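Local coordinates for O-phospho-L-seryl-tRNA:Cys-tRNA synthase (Methanocaldococcus jannaschii DSM 2661, PDB 5X6B), which probably converts O-phosphoseryl-tRNA(Cys) to cysteinyl-tRNA(Cys) in a pyridoxal phosphate-dependent reaction, at residues W317-L331 with M392-V406. Sequence-based numbering, arbitrary orientation.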
loop_
_atom_site.group_PDB
_atom_site.type_symbol
_atom_site.label_atom_id
_atom_site.label_comp_id
_atom_site.label_asym_id
_atom_site.label_seq_id
_atom_site.Cartn_x
_atom_site.Cartn_y
_atom_site.Cartn_z
ATOM N N TRP B 317 -19.789 -3.389 14.135
ATOM C CA TRP B 317 -18.882 -3.397 15.274
ATOM C C TRP B 317 -19.411 -4.252 16.427
ATOM O O TRP B 317 -18.631 -4.827 17.198
ATOM C CB TRP B 317 -18.634 -1.957 15.730
ATOM C CG TRP B 317 -17.917 -1.814 17.035
ATOM C CD1 TRP B 317 -18.389 -1.208 18.164
ATOM C CD2 TRP B 317 -16.599 -2.272 17.350
ATOM N NE1 TRP B 317 -17.448 -1.261 19.161
ATOM C CE2 TRP B 317 -16.338 -1.907 18.689
ATOM C CE3 TRP B 317 -15.611 -2.954 16.632
ATOM C CZ2 TRP B 317 -15.135 -2.205 19.325
ATOM C CZ3 TRP B 317 -14.415 -3.248 17.266
ATOM C CH2 TRP B 317 -14.188 -2.873 18.599
ATOM N N ASP B 318 -20.734 -4.346 16.540
ATOM C CA ASP B 318 -21.334 -5.122 17.622
ATOM C C ASP B 318 -21.056 -6.616 17.464
ATOM O O ASP B 318 -20.911 -7.334 18.454
ATOM C CB ASP B 318 -22.839 -4.864 17.700
ATOM C CG ASP B 318 -23.170 -3.506 18.307
ATOM O OD1 ASP B 318 -22.342 -2.965 19.074
ATOM O OD2 ASP B 318 -24.262 -2.976 18.015
ATOM N N GLU B 319 -20.961 -7.078 16.222
ATOM C CA GLU B 319 -20.681 -8.485 15.963
ATOM C C GLU B 319 -19.277 -8.874 16.425
ATOM O O GLU B 319 -19.058 -9.987 16.903
ATOM C CB GLU B 319 -20.866 -8.794 14.479
ATOM C CG GLU B 319 -22.277 -8.497 13.987
ATOM C CD GLU B 319 -22.439 -8.662 12.487
ATOM O OE1 GLU B 319 -21.437 -8.971 11.806
ATOM O OE2 GLU B 319 -23.567 -8.460 11.987
ATOM N N GLU B 320 -18.329 -7.950 16.297
ATOM C CA GLU B 320 -16.960 -8.209 16.733
ATOM C C GLU B 320 -16.868 -8.167 18.260
ATOM O O GLU B 320 -16.078 -8.900 18.863
ATOM C CB GLU B 320 -15.993 -7.199 16.110
ATOM C CG GLU B 320 -16.120 -7.061 14.601
ATOM C CD GLU B 320 -15.700 -8.317 13.851
ATOM O OE1 GLU B 320 -14.733 -8.989 14.283
ATOM O OE2 GLU B 320 -16.344 -8.632 12.827
ATOM N N LEU B 321 -17.672 -7.307 18.884
ATOM C CA LEU B 321 -17.749 -7.282 20.344
ATOM C C LEU B 321 -18.320 -8.595 20.866
ATOM O O LEU B 321 -17.861 -9.131 21.879
ATOM C CB LEU B 321 -18.594 -6.103 20.833
ATOM C CG LEU B 321 -17.930 -4.737 20.655
ATOM C CD1 LEU B 321 -18.831 -3.618 21.132
ATOM C CD2 LEU B 321 -16.609 -4.716 21.391
ATOM N N LYS B 322 -19.314 -9.113 20.151
ATOM C CA LYS B 322 -19.893 -10.414 20.469
ATOM C C LYS B 322 -18.842 -11.518 20.438
ATOM O O LYS B 322 -18.822 -12.381 21.317
ATOM C CB LYS B 322 -21.031 -10.743 19.506
ATOM C CG LYS B 322 -21.692 -12.073 19.786
ATOM C CD LYS B 322 -22.860 -12.308 18.849
ATOM C CE LYS B 322 -23.457 -13.683 19.074
ATOM N NZ LYS B 322 -24.528 -14.015 18.089
ATOM N N LYS B 323 -17.968 -11.486 19.432
ATOM C CA LYS B 323 -16.881 -12.460 19.354
ATOM C C LYS B 323 -15.960 -12.291 20.545
ATOM O O LYS B 323 -15.505 -13.270 21.145
ATOM C CB LYS B 323 -16.078 -12.308 18.061
ATOM C CG LYS B 323 -16.861 -12.511 16.774
ATOM C CD LYS B 323 -15.964 -12.224 15.584
ATOM C CE LYS B 323 -16.743 -12.194 14.285
ATOM N NZ LYS B 323 -15.901 -11.664 13.174
ATOM N N THR B 324 -15.697 -11.030 20.874
ATOM C CA THR B 324 -14.799 -10.671 21.958
ATOM C C THR B 324 -15.330 -11.158 23.299
ATOM O O THR B 324 -14.620 -11.816 24.066
ATOM C CB THR B 324 -14.603 -9.146 22.018
ATOM O OG1 THR B 324 -14.097 -8.678 20.762
ATOM C CG2 THR B 324 -13.646 -8.766 23.135
ATOM N N ARG B 325 -16.587 -10.831 23.577
ATOM C CA ARG B 325 -17.192 -11.179 24.855
ATOM C C ARG B 325 -17.379 -12.682 24.994
ATOM O O ARG B 325 -17.320 -13.212 26.102
ATOM C CB ARG B 325 -18.524 -10.454 25.028
ATOM C CG ARG B 325 -18.350 -8.955 25.131
ATOM C CD ARG B 325 -19.651 -8.224 25.362
ATOM N NE ARG B 325 -19.438 -6.781 25.341
ATOM C CZ ARG B 325 -20.405 -5.876 25.452
ATOM N NH1 ARG B 325 -21.666 -6.260 25.598
ATOM N NH2 ARG B 325 -20.108 -4.583 25.417
ATOM N N TYR B 326 -17.592 -13.366 23.871
ATOM C CA TYR B 326 -17.637 -14.823 23.873
ATOM C C TYR B 326 -16.317 -15.395 24.374
ATOM O O TYR B 326 -16.299 -16.335 25.164
ATOM C CB TYR B 326 -17.945 -15.367 22.478
ATOM C CG TYR B 326 -17.787 -16.870 22.370
ATOM C CD1 TYR B 326 -18.782 -17.730 22.818
ATOM C CD2 TYR B 326 -16.637 -17.427 21.824
ATOM C CE1 TYR B 326 -18.635 -19.102 22.723
ATOM C CE2 TYR B 326 -16.484 -18.798 21.725
ATOM C CZ TYR B 326 -17.485 -19.628 22.172
ATOM O OH TYR B 326 -17.326 -20.988 22.073
ATOM N N VAL B 327 -15.216 -14.815 23.910
ATOM C CA VAL B 327 -13.882 -15.244 24.318
ATOM C C VAL B 327 -13.645 -14.998 25.804
ATOM O O VAL B 327 -13.163 -15.885 26.514
ATOM C CB VAL B 327 -12.786 -14.522 23.498
ATOM C CG1 VAL B 327 -11.410 -14.833 24.049
ATOM C CG2 VAL B 327 -12.879 -14.913 22.024
ATOM N N VAL B 328 -13.985 -13.798 26.273
ATOM C CA VAL B 328 -13.812 -13.453 27.684
ATOM C C VAL B 328 -14.623 -14.375 28.591
ATOM O O VAL B 328 -14.076 -14.979 29.516
ATOM C CB VAL B 328 -14.211 -11.989 27.972
ATOM C CG1 VAL B 328 -14.357 -11.764 29.471
ATOM C CG2 VAL B 328 -13.182 -11.031 27.388
ATOM N N ASP B 329 -15.920 -14.490 28.316
ATOM C CA ASP B 329 -16.807 -15.316 29.130
ATOM C C ASP B 329 -16.331 -16.763 29.176
ATOM O O ASP B 329 -16.504 -17.458 30.176
ATOM C CB ASP B 329 -18.244 -15.261 28.597
ATOM C CG ASP B 329 -18.865 -13.879 28.717
ATOM O OD1 ASP B 329 -18.340 -13.046 29.488
ATOM O OD2 ASP B 329 -19.885 -13.629 28.039
ATOM N N GLU B 330 -15.713 -17.205 28.089
ATOM C CA GLU B 330 -15.356 -18.609 27.939
ATOM C C GLU B 330 -14.012 -18.941 28.586
ATOM O O GLU B 330 -13.864 -19.984 29.217
ATOM C CB GLU B 330 -15.339 -18.982 26.457
ATOM C CG GLU B 330 -15.501 -20.455 26.182
ATOM C CD GLU B 330 -16.885 -20.975 26.511
ATOM O OE1 GLU B 330 -17.850 -20.179 26.513
ATOM O OE2 GLU B 330 -17.006 -22.190 26.771
ATOM N N LEU B 331 -13.034 -18.057 28.439
ATOM C CA LEU B 331 -11.707 -18.311 28.996
ATOM C C LEU B 331 -11.644 -18.037 30.498
ATOM O O LEU B 331 -10.726 -18.494 31.179
ATOM C CB LEU B 331 -10.656 -17.479 28.263
ATOM C CG LEU B 331 -10.432 -17.902 26.809
ATOM C CD1 LEU B 331 -9.360 -17.046 26.152
ATOM C CD2 LEU B 331 -10.070 -19.375 26.736
ATOM N N MET B 392 -4.667 -10.400 23.499
ATOM C CA MET B 392 -5.169 -11.006 22.280
ATOM C C MET B 392 -6.384 -10.270 21.738
ATOM O O MET B 392 -7.031 -9.494 22.442
ATOM C CB MET B 392 -5.520 -12.475 22.520
ATOM C CG MET B 392 -6.359 -12.711 23.758
ATOM S SD MET B 392 -6.853 -14.433 23.939
ATOM C CE MET B 392 -8.023 -14.584 22.597
ATOM N N SER B 393 -6.676 -10.518 20.470
ATOM C CA SER B 393 -7.882 -10.016 19.846
ATOM C C SER B 393 -8.311 -11.033 18.800
ATOM O O SER B 393 -7.469 -11.640 18.135
ATOM C CB SER B 393 -7.648 -8.639 19.227
ATOM O OG SER B 393 -8.834 -8.118 18.648
ATOM N N VAL B 394 -9.614 -11.247 18.679
ATOM C CA VAL B 394 -10.131 -12.150 17.660
ATOM C C VAL B 394 -10.907 -11.327 16.650
ATOM O O VAL B 394 -11.693 -11.858 15.867
ATOM C CB VAL B 394 -11.030 -13.263 18.250
ATOM C CG1 VAL B 394 -10.247 -14.093 19.263
ATOM C CG2 VAL B 394 -12.300 -12.674 18.880
ATOM N N TYR B 395 -10.674 -10.018 16.676
ATOM C CA TYR B 395 -11.300 -9.123 15.718
ATOM C C TYR B 395 -11.059 -9.594 14.292
ATOM O O TYR B 395 -9.942 -9.966 13.928
ATOM C CB TYR B 395 -10.782 -7.694 15.876
ATOM C CG TYR B 395 -11.446 -6.731 14.920
ATOM C CD1 TYR B 395 -12.610 -6.068 15.275
ATOM C CD2 TYR B 395 -10.924 -6.504 13.650
ATOM C CE1 TYR B 395 -13.233 -5.203 14.398
ATOM C CE2 TYR B 395 -11.541 -5.641 12.766
ATOM C CZ TYR B 395 -12.694 -4.995 13.148
ATOM O OH TYR B 395 -13.313 -4.129 12.282
ATOM N N GLY B 396 -12.115 -9.578 13.487
ATOM C CA GLY B 396 -11.993 -9.915 12.083
ATOM C C GLY B 396 -11.945 -11.403 11.796
ATOM O O GLY B 396 -12.029 -11.812 10.638
ATOM N N LEU B 397 -11.805 -12.220 12.837
ATOM C CA LEU B 397 -11.825 -13.669 12.659
ATOM C C LEU B 397 -13.228 -14.192 12.346
ATOM O O LEU B 397 -14.229 -13.633 12.803
ATOM C CB LEU B 397 -11.293 -14.374 13.900
ATOM C CG LEU B 397 -9.790 -14.306 14.142
ATOM C CD1 LEU B 397 -9.427 -15.055 15.419
ATOM C CD2 LEU B 397 -9.046 -14.877 12.954
ATOM N N GLU B 398 -13.291 -15.261 11.559
ATOM C CA GLU B 398 -14.539 -15.992 11.370
ATOM C C GLU B 398 -14.916 -16.651 12.697
ATOM O O GLU B 398 -14.037 -16.966 13.507
ATOM C CB GLU B 398 -14.404 -17.043 10.264
ATOM C CG GLU B 398 -13.964 -16.500 8.907
ATOM C CD GLU B 398 -15.045 -15.695 8.209
ATOM O OE1 GLU B 398 -16.219 -16.113 8.255
ATOM O OE2 GLU B 398 -14.720 -14.649 7.607
ATOM N N TRP B 399 -16.212 -16.852 12.921
ATOM C CA TRP B 399 -16.690 -17.470 14.159
ATOM C C TRP B 399 -16.123 -18.870 14.377
ATOM O O TRP B 399 -15.868 -19.272 15.517
ATOM C CB TRP B 399 -18.217 -17.517 14.181
ATOM C CG TRP B 399 -18.809 -16.336 14.891
ATOM C CD1 TRP B 399 -19.424 -15.252 14.324
ATOM C CD2 TRP B 399 -18.818 -16.109 16.303
ATOM N NE1 TRP B 399 -19.831 -14.379 15.300
ATOM C CE2 TRP B 399 -19.469 -14.880 16.527
ATOM C CE3 TRP B 399 -18.351 -16.834 17.406
ATOM C CZ2 TRP B 399 -19.656 -14.350 17.806
ATOM C CZ3 TRP B 399 -18.536 -16.307 18.681
ATOM C CH2 TRP B 399 -19.184 -15.078 18.867
ATOM N N GLU B 400 -15.914 -19.606 13.289
ATOM C CA GLU B 400 -15.286 -20.918 13.384
ATOM C C GLU B 400 -13.866 -20.783 13.919
ATOM O O GLU B 400 -13.421 -21.581 14.742
ATOM C CB GLU B 400 -15.282 -21.611 12.026
ATOM C CG GLU B 400 -14.741 -23.037 12.055
ATOM C CD GLU B 400 -14.954 -23.770 10.741
ATOM O OE1 GLU B 400 -15.714 -23.264 9.884
ATOM O OE2 GLU B 400 -14.355 -24.850 10.564
ATOM N N GLN B 401 -13.162 -19.755 13.459
ATOM C CA GLN B 401 -11.809 -19.502 13.928
ATOM C C GLN B 401 -11.820 -19.097 15.398
ATOM O O GLN B 401 -10.936 -19.481 16.164
ATOM C CB GLN B 401 -11.142 -18.428 13.072
ATOM C CG GLN B 401 -10.871 -18.890 11.658
ATOM C CD GLN B 401 -10.381 -17.778 10.765
ATOM O OE1 GLN B 401 -10.956 -16.690 10.737
ATOM N NE2 GLN B 401 -9.310 -18.042 10.028
ATOM N N VAL B 402 -12.835 -18.334 15.789
ATOM C CA VAL B 402 -12.994 -17.947 17.183
ATOM C C VAL B 402 -13.160 -19.178 18.083
ATOM O O VAL B 402 -12.479 -19.299 19.105
ATOM C CB VAL B 402 -14.198 -17.000 17.365
ATOM C CG1 VAL B 402 -14.387 -16.648 18.833
ATOM C CG2 VAL B 402 -14.015 -15.738 16.525
ATOM N N GLU B 403 -14.050 -20.094 17.700
ATOM C CA GLU B 403 -14.238 -21.330 18.465
ATOM C C GLU B 403 -12.949 -22.139 18.521
ATOM O O GLU B 403 -12.593 -22.683 19.569
ATOM C CB GLU B 403 -15.336 -22.212 17.871
ATOM C CG GLU B 403 -16.730 -21.631 17.795
ATOM C CD GLU B 403 -17.726 -22.680 17.322
ATOM O OE1 GLU B 403 -17.592 -23.848 17.752
ATOM O OE2 GLU B 403 -18.609 -22.355 16.492
ATOM N N TYR B 404 -12.267 -22.230 17.384
ATOM C CA TYR B 404 -11.019 -22.978 17.302
ATOM C C TYR B 404 -10.012 -22.480 18.333
ATOM O O TYR B 404 -9.450 -23.270 19.096
ATOM C CB TYR B 404 -10.419 -22.876 15.902
ATOM C CG TYR B 404 -9.136 -23.656 15.750
ATOM C CD1 TYR B 404 -9.157 -24.994 15.386
ATOM C CD2 TYR B 404 -7.902 -23.061 15.990
ATOM C CE1 TYR B 404 -7.993 -25.718 15.256
ATOM C CE2 TYR B 404 -6.731 -23.777 15.866
ATOM C CZ TYR B 404 -6.781 -25.107 15.495
ATOM O OH TYR B 404 -5.620 -25.832 15.364
ATOM N N VAL B 405 -9.791 -21.166 18.342
ATOM C CA VAL B 405 -8.841 -20.543 19.253
ATOM C C VAL B 405 -9.181 -20.828 20.715
ATOM O O VAL B 405 -8.310 -21.224 21.498
ATOM C CB VAL B 405 -8.786 -19.021 19.046
ATOM C CG1 VAL B 405 -7.918 -18.373 20.116
ATOM C CG2 VAL B 405 -8.276 -18.691 17.647
ATOM N N VAL B 406 -10.449 -20.627 21.071
ATOM C CA VAL B 406 -10.913 -20.853 22.437
ATOM C C VAL B 406 -10.705 -22.299 22.873
ATOM O O VAL B 406 -10.139 -22.556 23.938
ATOM C CB VAL B 406 -12.400 -20.492 22.593
ATOM C CG1 VAL B 406 -12.929 -21.007 23.914
ATOM C CG2 VAL B 406 -12.597 -18.989 22.486
#
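K323 and W399 meet where helix 317-331, packed on strand 349-352 of a small antiparallel sheet, runs nearly parallel to helix 399-415, into which the chain leads from strand 389-392 through a type II turn, consistent with the small C-terminal domain of a fold-type I pyridoxal phosphate enzyme. The axes of 317-331 and 399-406 come within 10.6 Å and cross at -17°. The aliphatic chain of K323 runs obliquely over one face of the W399 indole, with K323 CG 3.8 Å from the centroid of the W399 six-membered ring in a CH-pi contact. Extended beyond CG, the chain carries its ammonium group past the ring to the turn 394-397, where K323 NZ donates to L397 O at 2.6 Å. The same ammonium group forms a salt bridge with E320, through weak bonds to both carboxylate oxygens. E320 bends at chi2 (-67°), which brings E320 OE1 back over one face of the Y395 ring and within 2.8 Å of G396 N; this N-H points almost straight at the oxygen (171°) but meets it from above the carboxylate plane. Two oppositely charged side chains one helical turn apart thus hold the turn, through G396 N and L397 O. Y395 CE1 in turn lies at the edge of the W317 indole, and the Y395 ring has a cation-pi partner in R236. Further along, the edge of W399 is directed at the face of Y326 in an offset edge-to-face pair. Y326 is a knob among W399, V402, E403 and V406, while V406 fits among Y326, V327, E330 and L331. V327 CG2 packs against V394, V402 and V406, while V327 CG1 meets M392 CE at 3.7 Å.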